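Local coordinates for YfkN protein (Bacillus subtilis subsp. subtilis, PDB 3GVE), which is a member of the calcineurin-like phosphoesterase family, with an alpha/beta fold of paired beta-sheets, and binds a manganese and a magnesium ion in adjacent sites, at residues A[8-12]-A[153-157]; A[130-134]-A[167-171]. The contacts are given in a common frame with arbitrary orientation. Residue numbers count along the deposited sequence, not the author numbering.

Overall arrangement
The two contacts illustrate how chemistry can differ with burial along one pair of strands. Strands 146-154 and 160-170 are antiparallel neighbours in one mixed sheet. Contact 1 uses the end of the first, contact 2 that of the second, their centres about 28 Å apart. Contact 1 is partly buried, its centre about 24 Å from the chain's, and joins this sheet to strand 9-17 of the other sheet through one direct hydrogen bond, two waters and a small apolar patch. Contact 2 is fully buried, its centre about 10 Å from the chain's, with Val171 near the two metal ions; there the side chain of Asn133 bonds loop to strand end, and Asn131 braces the loop itself.

Contact 1: A[8-12]-A[153-157]; sequences PQVHL and LIDEN
Where the two sheets meet near the chain's start, a single direct backbone hydrogen bond is supplemented by two waters. Extended segment 8-12 runs 145° from the direction of 153-157, with Val10 opposite Asp155 (CA to CA 4.3 Å). In the second segment Leu153 and Ile154 are extended, whereas Glu156 and Asn157 have turn-like angles, psi near 0°.

Pro8 CB lies 3.4 Å from Asn157 ND2; a water donates to Pro8 O (2.7 Å) and Asp155 OD2 (3.2 Å). Gln9 O accepts the direct bond, from Glu156 N at 2.9 Å. Glu156 is the middle residue of an Asx turn, in which Asp155 (chi1 p) takes Asn157 N on OD1 at 2.9 Å. Val10 (chi1 t) packs CG1 on Leu153 CB at 3.9 Å and CG2 on Asp155 CB at 3.7 Å. His11 N donates to a second water (2.8 Å), which donates to Ile154 O (2.8 Å). Leu12 CD1 ends 4.1 Å from Leu153 CD1.

Val10 and Leu12 are also backbone-bonded to Leu294 and Leu292 of strand 286-297, Leu153 to Gln161 of strand 160-170, and Asn56 ND2 reaches both His11 O and Ile154 O, tying the two sheets together.

Contact 2: A[130-134]-A[167-171]; sequences VNANV and YIGFV
Segments 130-134 and 167-171 run in roughly the same direction, with Asn131 opposite Gly169 (CA to CA 4.3 Å). Residues 167-171 are extended throughout. The other segment starts extended, turns at Ala132 and Asn133 (phi near -100°, psi near -20°) and is extended again at Val134. Gly169 O receives Ala132 N at 2.9 Å, along with a CA-H...O contact from Asn131 CA at 3.5 Å. Glycine suits this position: a CB on residue 169 would sit 2.6 Å from Val130 O, a clash.

An Asx motif shapes the turn, as Asn131 (chi1 t) accepts Val134 N on OD1 at 2.9 Å. Its ND2 donates to Asn133 OD1 at 3.0 Å. Asn133 (chi1 p, chi2 -35°) in turn lays its amide against the backbone of Val171: Val171 N donates to OD1 at 3.1 Å, and ND2 donates to Val171 O at 2.8 Å. Gln190 O also accepts from ND2. Val130 CG2 lies against the backbone, 3.6 Å from Gly169 N. Among apolar pairs, Ala132 CB meets Ile168 CG1 at 3.8 Å and Phe170 CE1 at 4.2 Å, and Val134 CG2 touches Val171 CG1 (chi1 p) at 3.5 Å. Helix 192-205 adjoins Ala132, Ile168 and Phe170.

The general lesson is that one asparagine amide can imitate the edge of a strand by serving both polar backbone atoms of a single residue. Here it holds the loop to Val171, just past strand 160-170; that valine's side chain is about 7 Å from the magnesium ion. Buried polarity is largely satisfied, although Gly169 N, facing Val130, has no partner.

Contact 1: A[8-12]-A[153-157]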
loop_
_atom_site.group_PDB
_atom_site.type_symbol
_atom_site.label_atom_id
_atom_site.label_comp_id
_atom_site.label_asym_id
_atom_site.label_seq_id
_atom_site.Cartn_x
_atom_site.Cartn_y
_atom_site.Cartn_z
ATOM N N PRO A 8 28.106 37.897 -6.705
ATOM C CA PRO A 8 27.039 37.532 -7.641
ATOM C C PRO A 8 26.570 36.087 -7.365
ATOM O O PRO A 8 27.410 35.227 -7.163
ATOM C CB PRO A 8 27.747 37.599 -9.012
ATOM C CG PRO A 8 29.105 38.084 -8.785
ATOM C CD PRO A 8 29.415 37.774 -7.358
ATOM N N GLN A 9 25.269 35.836 -7.358
ATOM C CA GLN A 9 24.892 34.526 -6.927
ATOM C C GLN A 9 24.653 33.553 -8.099
ATOM O O GLN A 9 24.503 33.932 -9.212
ATOM C CB GLN A 9 23.635 34.606 -6.049
ATOM C CG GLN A 9 23.700 35.645 -4.931
ATOM C CD GLN A 9 22.547 35.596 -3.999
ATOM O OE1 GLN A 9 22.725 35.666 -2.806
ATOM N NE2 GLN A 9 21.375 35.403 -4.529
ATOM N N VAL A 10 24.650 32.282 -7.772
ATOM C CA VAL A 10 24.139 31.199 -8.644
ATOM C C VAL A 10 22.827 30.652 -8.034
ATOM O O VAL A 10 22.822 30.240 -6.907
ATOM C CB VAL A 10 25.145 30.067 -8.796
ATOM C CG1 VAL A 10 24.561 28.962 -9.619
ATOM C CG2 VAL A 10 26.488 30.581 -9.438
ATOM N N HIS A 11 21.748 30.629 -8.797
ATOM C CA HIS A 11 20.537 29.992 -8.296
ATOM C C HIS A 11 20.530 28.551 -8.812
ATOM O O HIS A 11 20.392 28.346 -9.995
ATOM C CB HIS A 11 19.300 30.771 -8.753
ATOM C CG HIS A 11 18.000 30.143 -8.361
ATOM N ND1 HIS A 11 16.821 30.435 -9.009
ATOM C CD2 HIS A 11 17.691 29.239 -7.406
ATOM C CE1 HIS A 11 15.836 29.755 -8.456
ATOM N NE2 HIS A 11 16.340 29.005 -7.495
ATOM N N LEU A 12 20.703 27.590 -7.927
ATOM C CA LEU A 12 20.677 26.182 -8.279
ATOM C C LEU A 12 19.364 25.576 -7.755
ATOM O O LEU A 12 19.005 25.783 -6.614
ATOM C CB LEU A 12 21.887 25.484 -7.646
ATOM C CG LEU A 12 21.987 23.976 -7.842
ATOM C CD1 LEU A 12 22.141 23.658 -9.327
ATOM C CD2 LEU A 12 23.155 23.423 -7.052
ATOM N N LEU A 153 27.524 26.175 -14.271
ATOM C CA LEU A 153 26.276 26.798 -13.921
ATOM C C LEU A 153 26.343 28.234 -14.380
ATOM O O LEU A 153 27.409 28.782 -14.616
ATOM C CB LEU A 153 26.070 26.719 -12.404
ATOM C CG LEU A 153 25.917 25.297 -11.854
ATOM C CD1 LEU A 153 25.754 25.298 -10.342
ATOM C CD2 LEU A 153 24.806 24.549 -12.547
ATOM N N ILE A 154 25.188 28.853 -14.540
ATOM C CA ILE A 154 25.150 30.240 -15.001
ATOM C C ILE A 154 24.710 31.128 -13.838
ATOM O O ILE A 154 23.665 30.909 -13.238
ATOM C CB ILE A 154 24.184 30.406 -16.192
ATOM C CG1 ILE A 154 24.594 29.497 -17.368
ATOM C CG2 ILE A 154 24.100 31.870 -16.609
ATOM C CD1 ILE A 154 25.961 29.775 -17.934
ATOM N N ASP A 155 25.514 32.128 -13.508
ATOM C CA ASP A 155 25.172 32.999 -12.390
ATOM C C ASP A 155 24.167 34.092 -12.770
ATOM O O ASP A 155 23.704 34.137 -13.885
ATOM C CB ASP A 155 26.427 33.532 -11.654
ATOM C CG ASP A 155 27.213 34.582 -12.448
ATOM O OD1 ASP A 155 26.659 35.195 -13.352
ATOM O OD2 ASP A 155 28.400 34.774 -12.134
ATOM N N GLU A 156 23.824 34.952 -11.823
ATOM C CA GLU A 156 22.800 35.960 -12.069
ATOM C C GLU A 156 23.254 37.067 -13.028
ATOM O O GLU A 156 22.453 37.832 -13.508
ATOM C CB GLU A 156 22.301 36.537 -10.756
ATOM C CG GLU A 156 21.552 35.503 -9.953
ATOM C CD GLU A 156 20.920 36.042 -8.703
ATOM O OE1 GLU A 156 21.506 36.924 -8.056
ATOM O OE2 GLU A 156 19.835 35.532 -8.370
ATOM N N ASN A 157 24.551 37.116 -13.295
ATOM C CA ASN A 157 25.116 38.029 -14.287
ATOM C C ASN A 157 25.238 37.343 -15.654
ATOM O O ASN A 157 25.728 37.924 -16.612
ATOM C CB ASN A 157 26.477 38.536 -13.814
ATOM C CG ASN A 157 26.364 39.532 -12.687
ATOM O OD1 ASN A 157 25.415 40.265 -12.612
ATOM N ND2 ASN A 157 27.345 39.544 -11.804
HETATM O O HOH W 1 28.989 34.051 -9.069
HETATM O O HOH W 2 21.778 31.819 -11.384
#

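Contact 2: A[130-134]-A[167-171]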
loop_
_atom_site.group_PDB
_atom_site.type_symbol
_atom_site.label_atom_id
_atom_site.label_comp_id
_atom_site.label_asym_id
_atom_site.label_seq_id
_atom_site.Cartn_x
_atom_site.Cartn_y
_atom_site.Cartn_z
ATOM N N VAL A 130 24.090 6.137 -5.821
ATOM C CA VAL A 130 25.069 6.174 -4.750
ATOM C C VAL A 130 24.493 5.626 -3.453
ATOM O O VAL A 130 23.304 5.734 -3.192
ATOM C CB VAL A 130 25.619 7.622 -4.527
ATOM C CG1 VAL A 130 26.455 8.058 -5.756
ATOM C CG2 VAL A 130 24.478 8.622 -4.270
ATOM N N ASN A 131 25.366 5.059 -2.640
ATOM C CA ASN A 131 25.038 4.668 -1.281
ATOM C C ASN A 131 26.328 4.531 -0.471
ATOM O O ASN A 131 27.238 3.860 -0.932
ATOM C CB ASN A 131 24.258 3.358 -1.240
ATOM C CG ASN A 131 24.159 2.819 0.170
ATOM O OD1 ASN A 131 25.050 2.121 0.623
ATOM N ND2 ASN A 131 23.120 3.198 0.889
ATOM N N ALA A 132 26.377 5.173 0.674
ATOM C CA ALA A 132 27.601 5.243 1.445
ATOM C C ALA A 132 27.640 4.280 2.615
ATOM O O ALA A 132 28.716 3.988 3.105
ATOM C CB ALA A 132 27.827 6.679 1.944
ATOM N N ASN A 133 26.486 3.815 3.083
ATOM C CA ASN A 133 26.454 3.063 4.344
ATOM C C ASN A 133 26.354 1.537 4.267
ATOM O O ASN A 133 26.659 0.861 5.228
ATOM C CB ASN A 133 25.463 3.686 5.364
ATOM C CG ASN A 133 23.977 3.553 4.970
ATOM O OD1 ASN A 133 23.611 3.605 3.806
ATOM N ND2 ASN A 133 23.123 3.422 5.978
ATOM N N VAL A 134 25.957 0.990 3.127
ATOM C CA VAL A 134 25.984 -0.458 2.962
ATOM C C VAL A 134 27.399 -0.910 2.611
ATOM O O VAL A 134 27.990 -0.412 1.684
ATOM C CB VAL A 134 24.989 -0.953 1.883
ATOM C CG1 VAL A 134 24.994 -2.498 1.813
ATOM C CG2 VAL A 134 23.584 -0.443 2.194
ATOM N N TYR A 167 26.947 13.977 -4.666
ATOM C CA TYR A 167 25.771 13.287 -4.186
ATOM C C TYR A 167 26.240 12.160 -3.291
ATOM O O TYR A 167 27.149 11.429 -3.638
ATOM C CB TYR A 167 24.982 12.702 -5.352
ATOM C CG TYR A 167 24.582 13.708 -6.419
ATOM C CD1 TYR A 167 23.382 14.400 -6.352
ATOM C CD2 TYR A 167 25.413 13.942 -7.507
ATOM C CE1 TYR A 167 23.032 15.312 -7.341
ATOM C CE2 TYR A 167 25.061 14.838 -8.499
ATOM C CZ TYR A 167 23.872 15.516 -8.412
ATOM O OH TYR A 167 23.533 16.404 -9.411
ATOM N N ILE A 168 25.570 12.018 -2.160
ATOM C CA ILE A 168 25.796 10.913 -1.238
ATOM C C ILE A 168 24.433 10.345 -0.865
ATOM O O ILE A 168 23.470 11.074 -0.767
ATOM C CB ILE A 168 26.571 11.381 0.032
ATOM C CG1 ILE A 168 26.913 10.193 0.947
ATOM C CG2 ILE A 168 25.805 12.478 0.798
ATOM C CD1 ILE A 168 27.922 10.540 2.076
ATOM N N GLY A 169 24.362 9.041 -0.657
ATOM C CA GLY A 169 23.085 8.405 -0.340
ATOM C C GLY A 169 23.160 7.494 0.869
ATOM O O GLY A 169 24.194 6.952 1.171
ATOM N N PHE A 170 22.022 7.329 1.527
ATOM C CA PHE A 170 21.870 6.509 2.738
ATOM C C PHE A 170 20.591 5.692 2.723
ATOM O O PHE A 170 19.574 6.145 2.231
ATOM C CB PHE A 170 21.859 7.388 4.002
ATOM C CG PHE A 170 22.955 8.392 4.035
ATOM C CD1 PHE A 170 24.246 8.027 4.382
ATOM C CD2 PHE A 170 22.702 9.696 3.697
ATOM C CE1 PHE A 170 25.259 8.963 4.393
ATOM C CE2 PHE A 170 23.708 10.640 3.714
ATOM C CZ PHE A 170 24.999 10.269 4.063
ATOM N N VAL A 171 20.660 4.498 3.300
ATOM C CA VAL A 171 19.500 3.615 3.448
ATOM C C VAL A 171 19.381 3.189 4.920
ATOM O O VAL A 171 20.357 3.197 5.644
ATOM C CB VAL A 171 19.624 2.378 2.496
ATOM C CG1 VAL A 171 20.680 1.398 3.016
ATOM C CG2 VAL A 171 18.279 1.678 2.302
#